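Local coordinates for protein AT-less polyketide synthase (Streptomyces platensis subsp. rosaceus, PDB 4QYR) that probably catalyses acyl-chain elongation by condensation, as the third ketosynthase domain of MgsE, an AT-less type I polyketide synthase of isomigrastatin biosynthesis, at residues Y41-F46 and L203-F209; G230-Y234 and T308-D314; R340-L344 and G392-V397. All blocks are in the same frame, centred on the assembly; numbering follows the deposited sequence.

Contact 1: Y41-F46 and L203-F209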
loop_
_atom_site.group_PDB
_atom_site.type_symbol
_atom_site.label_atom_id
_atom_site.label_comp_id
_atom_site.label_asym_id
_atom_site.label_seq_id
_atom_site.Cartn_x
_atom_site.Cartn_y
_atom_site.Cartn_z
ATOM N N TYR A 41 10.136 -25.698 13.820
ATOM C CA TYR A 41 8.825 -25.551 13.194
ATOM C C TYR A 41 8.286 -26.933 12.850
ATOM O O TYR A 41 9.036 -27.774 12.372
ATOM C CB TYR A 41 8.918 -24.668 11.944
ATOM C CG TYR A 41 7.581 -24.196 11.423
ATOM C CD1 TYR A 41 6.921 -23.134 12.008
ATOM C CD2 TYR A 41 6.976 -24.827 10.352
ATOM C CE1 TYR A 41 5.695 -22.707 11.534
ATOM C CE2 TYR A 41 5.752 -24.410 9.865
ATOM C CZ TYR A 41 5.115 -23.348 10.452
ATOM O OH TYR A 41 3.893 -22.932 9.950
ATOM N N PRO A 42 6.986 -27.185 13.083
ATOM C CA PRO A 42 5.943 -26.286 13.592
ATOM C C PRO A 42 5.789 -26.215 15.107
ATOM O O PRO A 42 5.482 -25.141 15.616
ATOM C CB PRO A 42 4.670 -26.876 12.990
ATOM C CG PRO A 42 4.955 -28.343 12.908
ATOM C CD PRO A 42 6.416 -28.450 12.580
ATOM N N GLY A 43 5.970 -27.328 15.812
ATOM C CA GLY A 43 5.616 -27.387 17.216
ATOM C C GLY A 43 4.161 -27.805 17.322
ATOM O O GLY A 43 3.598 -28.342 16.358
ATOM N N ASP A 44 3.550 -27.536 18.477
ATOM C CA ASP A 44 2.181 -27.966 18.776
ATOM C C ASP A 44 1.116 -27.183 17.999
ATOM O O ASP A 44 -0.084 -27.408 18.154
ATOM C CB ASP A 44 1.912 -27.840 20.279
ATOM C CG ASP A 44 1.805 -26.390 20.739
ATOM O OD1 ASP A 44 1.169 -26.147 21.794
ATOM O OD2 ASP A 44 2.350 -25.496 20.046
ATOM N N ARG A 45 1.581 -26.253 17.179
ATOM C CA ARG A 45 0.745 -25.387 16.361
ATOM C C ARG A 45 -0.387 -26.083 15.615
ATOM O O ARG A 45 -1.506 -25.584 15.597
ATOM C CB ARG A 45 1.643 -24.665 15.362
ATOM C CG ARG A 45 0.940 -23.743 14.421
ATOM C CD ARG A 45 1.919 -22.687 13.937
ATOM N NE ARG A 45 2.382 -21.857 15.045
ATOM C CZ ARG A 45 3.177 -20.800 14.907
ATOM N NH1 ARG A 45 3.602 -20.453 13.693
ATOM N NH2 ARG A 45 3.549 -20.096 15.980
ATOM N N PHE A 46 -0.091 -27.226 14.998
ATOM C CA PHE A 46 -1.053 -27.879 14.115
ATOM C C PHE A 46 -1.542 -29.195 14.640
ATOM O O PHE A 46 -2.256 -29.911 13.938
ATOM C CB PHE A 46 -0.448 -28.117 12.731
ATOM C CG PHE A 46 0.050 -26.879 12.069
ATOM C CD1 PHE A 46 -0.797 -25.809 11.868
ATOM C CD2 PHE A 46 1.356 -26.795 11.624
ATOM C CE1 PHE A 46 -0.346 -24.665 11.255
ATOM C CE2 PHE A 46 1.820 -25.652 11.004
ATOM C CZ PHE A 46 0.969 -24.583 10.817
ATOM N N LEU A 203 3.820 -17.426 10.534
ATOM C CA LEU A 203 4.102 -18.590 9.705
ATOM C C LEU A 203 3.069 -19.702 9.958
ATOM O O LEU A 203 3.220 -20.508 10.874
ATOM C CB LEU A 203 5.519 -19.081 9.988
ATOM C CG LEU A 203 6.529 -17.950 10.176
ATOM C CD1 LEU A 203 7.787 -18.461 10.847
ATOM C CD2 LEU A 203 6.878 -17.366 8.844
ATOM N N LEU A 204 2.025 -19.739 9.137
ATOM C CA LEU A 204 0.878 -20.580 9.426
ATOM C C LEU A 204 0.618 -21.608 8.341
ATOM O O LEU A 204 -0.409 -22.293 8.374
ATOM C CB LEU A 204 -0.366 -19.715 9.635
ATOM C CG LEU A 204 -0.246 -18.722 10.798
ATOM C CD1 LEU A 204 -1.498 -17.871 10.931
ATOM C CD2 LEU A 204 0.068 -19.447 12.111
ATOM N N SER A 205 1.538 -21.720 7.383
ATOM C CA SER A 205 1.415 -22.733 6.329
ATOM C C SER A 205 2.759 -23.121 5.733
ATOM O O SER A 205 3.776 -22.470 5.960
ATOM C CB SER A 205 0.501 -22.248 5.204
ATOM O OG SER A 205 1.269 -21.680 4.146
ATOM N N VAL A 206 2.732 -24.188 4.948
ATOM C CA VAL A 206 3.921 -24.747 4.316
ATOM C C VAL A 206 4.358 -24.001 3.064
ATOM O O VAL A 206 5.554 -23.877 2.797
ATOM C CB VAL A 206 3.682 -26.201 3.919
ATOM C CG1 VAL A 206 4.968 -26.835 3.494
ATOM C CG2 VAL A 206 3.100 -26.954 5.079
ATOM N N ASP A 207 3.372 -23.530 2.303
ATOM C CA ASP A 207 3.577 -22.928 0.994
ATOM C C ASP A 207 4.847 -22.095 0.849
ATOM O O ASP A 207 5.704 -22.412 0.018
ATOM C CB ASP A 207 2.370 -22.058 0.636
ATOM C CG ASP A 207 1.093 -22.869 0.480
ATOM O OD1 ASP A 207 0.702 -23.151 -0.685
ATOM O OD2 ASP A 207 0.483 -23.215 1.523
ATOM N N THR A 208 4.980 -21.038 1.648
ATOM C CA THR A 208 6.123 -20.153 1.474
ATOM C C THR A 208 7.417 -20.801 1.955
ATOM O O THR A 208 8.486 -20.530 1.420
ATOM C CB THR A 208 5.917 -18.823 2.192
ATOM O OG1 THR A 208 4.606 -18.332 1.906
ATOM C CG2 THR A 208 6.936 -17.799 1.728
ATOM N N PHE A 209 7.317 -21.670 2.953
ATOM C CA PHE A 209 8.483 -22.378 3.473
ATOM C C PHE A 209 9.135 -23.172 2.362
ATOM O O PHE A 209 10.320 -23.011 2.069
ATOM C CB PHE A 209 8.094 -23.316 4.616
ATOM C CG PHE A 209 8.100 -22.668 5.963
ATOM C CD1 PHE A 209 9.284 -22.206 6.520
ATOM C CD2 PHE A 209 6.919 -22.536 6.693
ATOM C CE1 PHE A 209 9.294 -21.606 7.794
ATOM C CE2 PHE A 209 6.913 -21.939 7.970
ATOM C CZ PHE A 209 8.098 -21.467 8.519
#

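Contact 2: G230-Y234 and T308-D314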
loop_
_atom_site.group_PDB
_atom_site.type_symbol
_atom_site.label_atom_id
_atom_site.label_comp_id
_atom_site.label_asym_id
_atom_site.label_seq_id
_atom_site.Cartn_x
_atom_site.Cartn_y
_atom_site.Cartn_z
ATOM N N GLY A 230 30.334 -17.864 7.022
ATOM C CA GLY A 230 29.604 -19.051 6.632
ATOM C C GLY A 230 28.127 -18.772 6.475
ATOM O O GLY A 230 27.299 -19.666 6.615
ATOM N N ALA A 231 27.792 -17.521 6.197
ATOM C CA ALA A 231 26.406 -17.150 5.940
ATOM C C ALA A 231 25.910 -17.899 4.701
ATOM O O ALA A 231 26.574 -17.908 3.666
ATOM C CB ALA A 231 26.280 -15.632 5.761
ATOM N N ASP A 232 24.749 -18.534 4.815
ATOM C CA ASP A 232 24.304 -19.475 3.794
ATOM C C ASP A 232 22.789 -19.529 3.697
ATOM O O ASP A 232 22.223 -20.524 3.247
ATOM C CB ASP A 232 24.853 -20.876 4.089
ATOM C CG ASP A 232 24.349 -21.447 5.419
ATOM O OD1 ASP A 232 23.826 -20.681 6.263
ATOM O OD2 ASP A 232 24.513 -22.670 5.634
ATOM N N GLY A 233 22.129 -18.464 4.133
ATOM C CA GLY A 233 20.690 -18.385 4.013
ATOM C C GLY A 233 20.122 -17.732 5.241
ATOM O O GLY A 233 20.870 -17.291 6.109
ATOM N N TYR A 234 18.802 -17.653 5.322
ATOM C CA TYR A 234 18.181 -17.133 6.522
ATOM C C TYR A 234 17.128 -18.084 7.067
ATOM O O TYR A 234 16.931 -19.193 6.560
ATOM C CB TYR A 234 17.581 -15.754 6.271
ATOM C CG TYR A 234 16.476 -15.653 5.244
ATOM C CD1 TYR A 234 15.181 -16.045 5.552
ATOM C CD2 TYR A 234 16.708 -15.091 3.992
ATOM C CE1 TYR A 234 14.154 -15.929 4.633
ATOM C CE2 TYR A 234 15.681 -14.967 3.060
ATOM C CZ TYR A 234 14.403 -15.389 3.390
ATOM O OH TYR A 234 13.367 -15.273 2.493
ATOM N N THR A 308 20.172 -10.217 6.178
ATOM C CA THR A 308 19.479 -11.495 6.085
ATOM C C THR A 308 20.409 -12.641 6.447
ATOM O O THR A 308 19.973 -13.676 6.934
ATOM C CB THR A 308 18.949 -11.738 4.674
ATOM O OG1 THR A 308 19.984 -11.434 3.718
ATOM C CG2 THR A 308 17.734 -10.840 4.416
ATOM N N GLY A 309 21.699 -12.461 6.195
ATOM C CA GLY A 309 22.656 -13.531 6.421
ATOM C C GLY A 309 22.771 -14.420 5.199
ATOM O O GLY A 309 23.186 -15.571 5.282
ATOM N N THR A 310 22.364 -13.886 4.059
ATOM C CA THR A 310 22.615 -14.533 2.791
ATOM C C THR A 310 24.068 -14.238 2.456
ATOM O O THR A 310 24.603 -13.193 2.832
ATOM C CB THR A 310 21.682 -14.023 1.677
ATOM O OG1 THR A 310 21.615 -12.593 1.724
ATOM C CG2 THR A 310 20.269 -14.587 1.853
ATOM N N GLY A 311 24.718 -15.165 1.767
ATOM C CA GLY A 311 26.128 -15.015 1.461
ATOM C C GLY A 311 26.425 -13.829 0.565
ATOM O O GLY A 311 27.499 -13.226 0.640
ATOM N N LEU A 312 25.470 -13.490 -0.289
ATOM C CA LEU A 312 25.658 -12.396 -1.220
ATOM C C LEU A 312 25.177 -11.058 -0.660
ATOM O O LEU A 312 25.857 -10.033 -0.778
ATOM C CB LEU A 312 24.919 -12.689 -2.516
ATOM C CG LEU A 312 24.915 -11.468 -3.423
ATOM C CD1 LEU A 312 26.303 -11.299 -3.998
ATOM C CD2 LEU A 312 23.867 -11.606 -4.489
ATOM N N GLY A 313 23.995 -11.079 -0.060
ATOM C CA GLY A 313 23.343 -9.868 0.385
ATOM C C GLY A 313 24.126 -9.072 1.396
ATOM O O GLY A 313 24.092 -7.854 1.377
ATOM N N ASP A 314 24.840 -9.745 2.284
ATOM C CA ASP A 314 25.434 -9.038 3.420
ATOM C C ASP A 314 26.568 -8.090 3.006
ATOM O O ASP A 314 26.540 -6.914 3.379
ATOM C CB ASP A 314 25.915 -10.034 4.488
ATOM C CG ASP A 314 24.765 -10.661 5.280
ATOM O OD1 ASP A 314 23.574 -10.470 4.906
ATOM O OD2 ASP A 314 25.067 -11.353 6.280
#

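Contact 3: R340-L344 and G392-V397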
loop_
_atom_site.group_PDB
_atom_site.type_symbol
_atom_site.label_atom_id
_atom_site.label_comp_id
_atom_site.label_asym_id
_atom_site.label_seq_id
_atom_site.Cartn_x
_atom_site.Cartn_y
_atom_site.Cartn_z
ATOM N N ARG A 340 35.918 7.972 12.983
ATOM C CA ARG A 340 35.967 6.716 13.736
ATOM C C ARG A 340 34.930 5.716 13.209
ATOM O O ARG A 340 33.936 6.112 12.598
ATOM C CB ARG A 340 35.761 6.973 15.235
ATOM C CG ARG A 340 35.090 8.287 15.575
ATOM C CD ARG A 340 35.528 8.779 16.948
ATOM N NE ARG A 340 34.896 10.048 17.304
ATOM C CZ ARG A 340 35.349 11.240 16.920
ATOM N NH1 ARG A 340 34.711 12.343 17.289
ATOM N NH2 ARG A 340 36.436 11.332 16.164
ATOM N N PRO A 341 35.166 4.411 13.427
ATOM C CA PRO A 341 34.273 3.399 12.841
ATOM C C PRO A 341 32.868 3.397 13.428
ATOM O O PRO A 341 32.680 3.291 14.640
ATOM C CB PRO A 341 34.979 2.080 13.160
ATOM C CG PRO A 341 35.840 2.393 14.352
ATOM C CD PRO A 341 36.305 3.796 14.132
ATOM N N CYS A 342 31.883 3.508 12.550
ATOM C CA CYS A 342 30.489 3.426 12.944
ATOM C C CYS A 342 30.096 1.977 13.227
ATOM O O CYS A 342 30.468 1.076 12.485
ATOM C CB CYS A 342 29.600 4.019 11.853
ATOM S SG CYS A 342 27.847 3.611 12.012
ATOM N N ALA A 343 29.340 1.761 14.298
ATOM C CA ALA A 343 28.921 0.423 14.698
ATOM C C ALA A 343 27.842 -0.158 13.781
ATOM O O ALA A 343 27.033 0.567 13.185
ATOM C CB ALA A 343 28.432 0.446 16.112
ATOM N N LEU A 344 27.811 -1.479 13.699
ATOM C CA LEU A 344 26.970 -2.162 12.727
ATOM C C LEU A 344 26.349 -3.417 13.315
ATOM O O LEU A 344 26.992 -4.109 14.108
ATOM C CB LEU A 344 27.802 -2.500 11.493
ATOM C CG LEU A 344 27.065 -3.222 10.398
ATOM C CD1 LEU A 344 26.211 -2.218 9.654
ATOM C CD2 LEU A 344 28.090 -3.803 9.499
ATOM N N GLY A 392 37.914 -0.137 7.257
ATOM C CA GLY A 392 37.630 0.252 8.632
ATOM C C GLY A 392 36.544 1.306 8.836
ATOM O O GLY A 392 36.571 2.050 9.820
ATOM N N GLY A 393 35.582 1.370 7.916
ATOM C CA GLY A 393 34.518 2.351 8.004
ATOM C C GLY A 393 33.415 1.923 8.950
ATOM O O GLY A 393 32.735 2.763 9.539
ATOM N N PHE A 394 33.244 0.610 9.091
ATOM C CA PHE A 394 32.147 0.030 9.866
ATOM C C PHE A 394 32.588 -1.163 10.693
ATOM O O PHE A 394 33.220 -2.082 10.180
ATOM C CB PHE A 394 31.014 -0.422 8.953
ATOM C CG PHE A 394 30.267 0.699 8.315
ATOM C CD1 PHE A 394 29.046 1.108 8.829
ATOM C CD2 PHE A 394 30.772 1.337 7.189
ATOM C CE1 PHE A 394 28.344 2.140 8.243
ATOM C CE2 PHE A 394 30.080 2.372 6.599
ATOM C CZ PHE A 394 28.856 2.774 7.126
ATOM N N GLU A 395 32.224 -1.161 11.968
ATOM C CA GLU A 395 32.560 -2.257 12.854
ATOM C C GLU A 395 31.318 -3.062 13.230
ATOM O O GLU A 395 30.277 -2.497 13.553
ATOM C CB GLU A 395 33.246 -1.708 14.099
ATOM C CG GLU A 395 33.948 -2.734 14.959
ATOM C CD GLU A 395 34.535 -2.116 16.225
ATOM O OE1 GLU A 395 35.143 -1.023 16.135
ATOM O OE2 GLU A 395 34.385 -2.720 17.314
ATOM N N VAL A 396 31.415 -4.383 13.173
ATOM C CA VAL A 396 30.349 -5.217 13.691
ATOM C C VAL A 396 30.487 -5.319 15.199
ATOM O O VAL A 396 31.567 -5.592 15.701
ATOM C CB VAL A 396 30.375 -6.616 13.101
ATOM C CG1 VAL A 396 29.275 -7.458 13.726
ATOM C CG2 VAL A 396 30.237 -6.555 11.603
ATOM N N VAL A 397 29.395 -5.083 15.919
ATOM C CA VAL A 397 29.373 -5.212 17.376
ATOM C C VAL A 397 29.153 -6.648 17.789
ATOM O O VAL A 397 28.031 -7.148 17.718
ATOM C CB VAL A 397 28.254 -4.365 18.001
ATOM C CG1 VAL A 397 28.246 -4.517 19.524
ATOM C CG2 VAL A 397 28.409 -2.915 17.596
#

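Contact 1: Y41-F46 and L203-F209
The two backbones lie well apart here: the nearest CA atoms, Arg45 CA and Leu204 CA, are 8.4 Å from each other, so side chains span the gap. Both belong to the N-terminal half of the thiolase-type ketosynthase fold, where Leu203 to Phe209 run from central-sheet strand 194-201 into helix 207-214. A cis peptide between Tyr41 and Pro42 turns the first segment, a loop, and Tyr41, Arg45 and Phe46 all direct CA-to-CB toward segment 203-209. Phe209 CE2 lies over one face of the Tyr41 ring, 3.3 Å from Tyr41 CE2; with centroids 4.4 Å apart and planes at 41°, the aromatic pair is oblique. Phe209 also stacks on Phe60. Arg45 forms a salt bridge with Glu238 through NH1, the same atom that reaches segment 203-209. Asp207, in helix 207-214, hydrogen-bonds Asn133 of the second subunit. One carbonyl collects both polar links across the gap: Leu203 O accepts from Tyr41 OH at 2.7 Å and from Arg45 NH1 at 2.8 Å.

Contact 2: G230-Y234 and T308-D314
Thr308 to Thr310 close the His-Gly-Thr-Gly-Thr signature of ketosynthases, and the chain runs on into helix 313-331; the loop Gly230 to Tyr234 lies against them, with Gly233 CA and Thr310 CA 4.5 Å apart. Thr308 and Thr310 both adopt the p rotamer, which brings their OG1 atoms within 2.8 Å in a hydrogen bond. Thr310 OG1 also accepts a weak capping bond from Gly313 N at 3.3 Å. Asp314, in the m rotamer, folds back on its own segment: its OD1 receives Gly309 N at 3.0 Å, while OD2 is bonded by Phe227 N. Across the contact, Tyr234 (chi1 62°, p) turns its ring so that CD2 lies 4.1 Å from Thr308 CB and 4.2 Å from Thr310 CG2, the methyl group meeting the ring edge; His353 meets the same ring edge-to-face. Asp232, also p, points away and pairs with Lys225. Phi values of 142° at Gly233 and 87° at Gly309 by themselves call for glycine; an ideal CB on Gly309 would also come within 3.6 Å of Gly233 O. Ala231 CB packs 3.1 Å from Gly309 O, which also accepts the one hydrogen bond between the segments, from Gly233 N at 3.3 Å.

Contact 3: R340-L344 and G392-V397
Cys342, Leu344, Phe394 and Val396 share one face of the sheet and form the apolar centre of this parallel strand pair. Leu344 CD2 meets Val396 CG2 at 4.1 Å, Leu344 CD1 lies 4.4 Å from Phe394 CD1, and Cys342 SG is 4.1 Å from Phe394 CE1, an oblique sulfur-aromatic contact with the sulfur 5.0 Å from the ring centroid. Helix 313-331 packs on this face, its Leu321 touching both Leu344 and Phe394. Beyond it, Ala343 CB, on the face of Ala343 and Glu395, touches Val397 CG2 at 3.7 Å. Between the faces runs the parallel ladder, in register from Cys342-Phe394 to Leu344-Val396: Cys342 N donates to Gly393 O (3.2 Å), Glu395 N to Cys342 O (2.9 Å) and Val397 N to Leu344 O (3.2 Å). The short strand axes approach to 4.4 Å and cross at -39°, a marked local twist at near-constant CA spacing. Ala343 bonds through its backbone to Gly301 and Val303, extending the thiolase-fold sheet on the other side. At the polar edge, Pro341 CG lies 3.9 Å from Glu395 OE1, while Glu395 OE2 makes a salt bridge with Arg401. The chemistry implies that backbone bonds fix the register by which strand 394-396 ends this sheet within the chain, that apolar side chains pack one face against helix 313-331, and that Glu395 places its charge on the other face, where it pairs with Arg401.

Overall arrangement
All three contacts lie in the ketosynthase region but use different chemistry. Contact 1 is buried yet joins separated backbones through side chains, near the second subunit; contact 2, partly buried, packs two glycine-rich segments backbone to backbone; contact 3 is regular sheet, mostly buried, with exposed residues at its start, Pro341 and Gly392. Contacts 2 and 3 share helix 313-331, which begins in 308-314 and then lies on the Leu344-Phe394 face. Phe227 also links them, bonding Asp314 through its backbone and touching Leu344 and Val396. Their centres are about 19 Å apart, whereas contact 1 lies about 23 Å from contact 2 and 37 Å from contact 3, centre to centre.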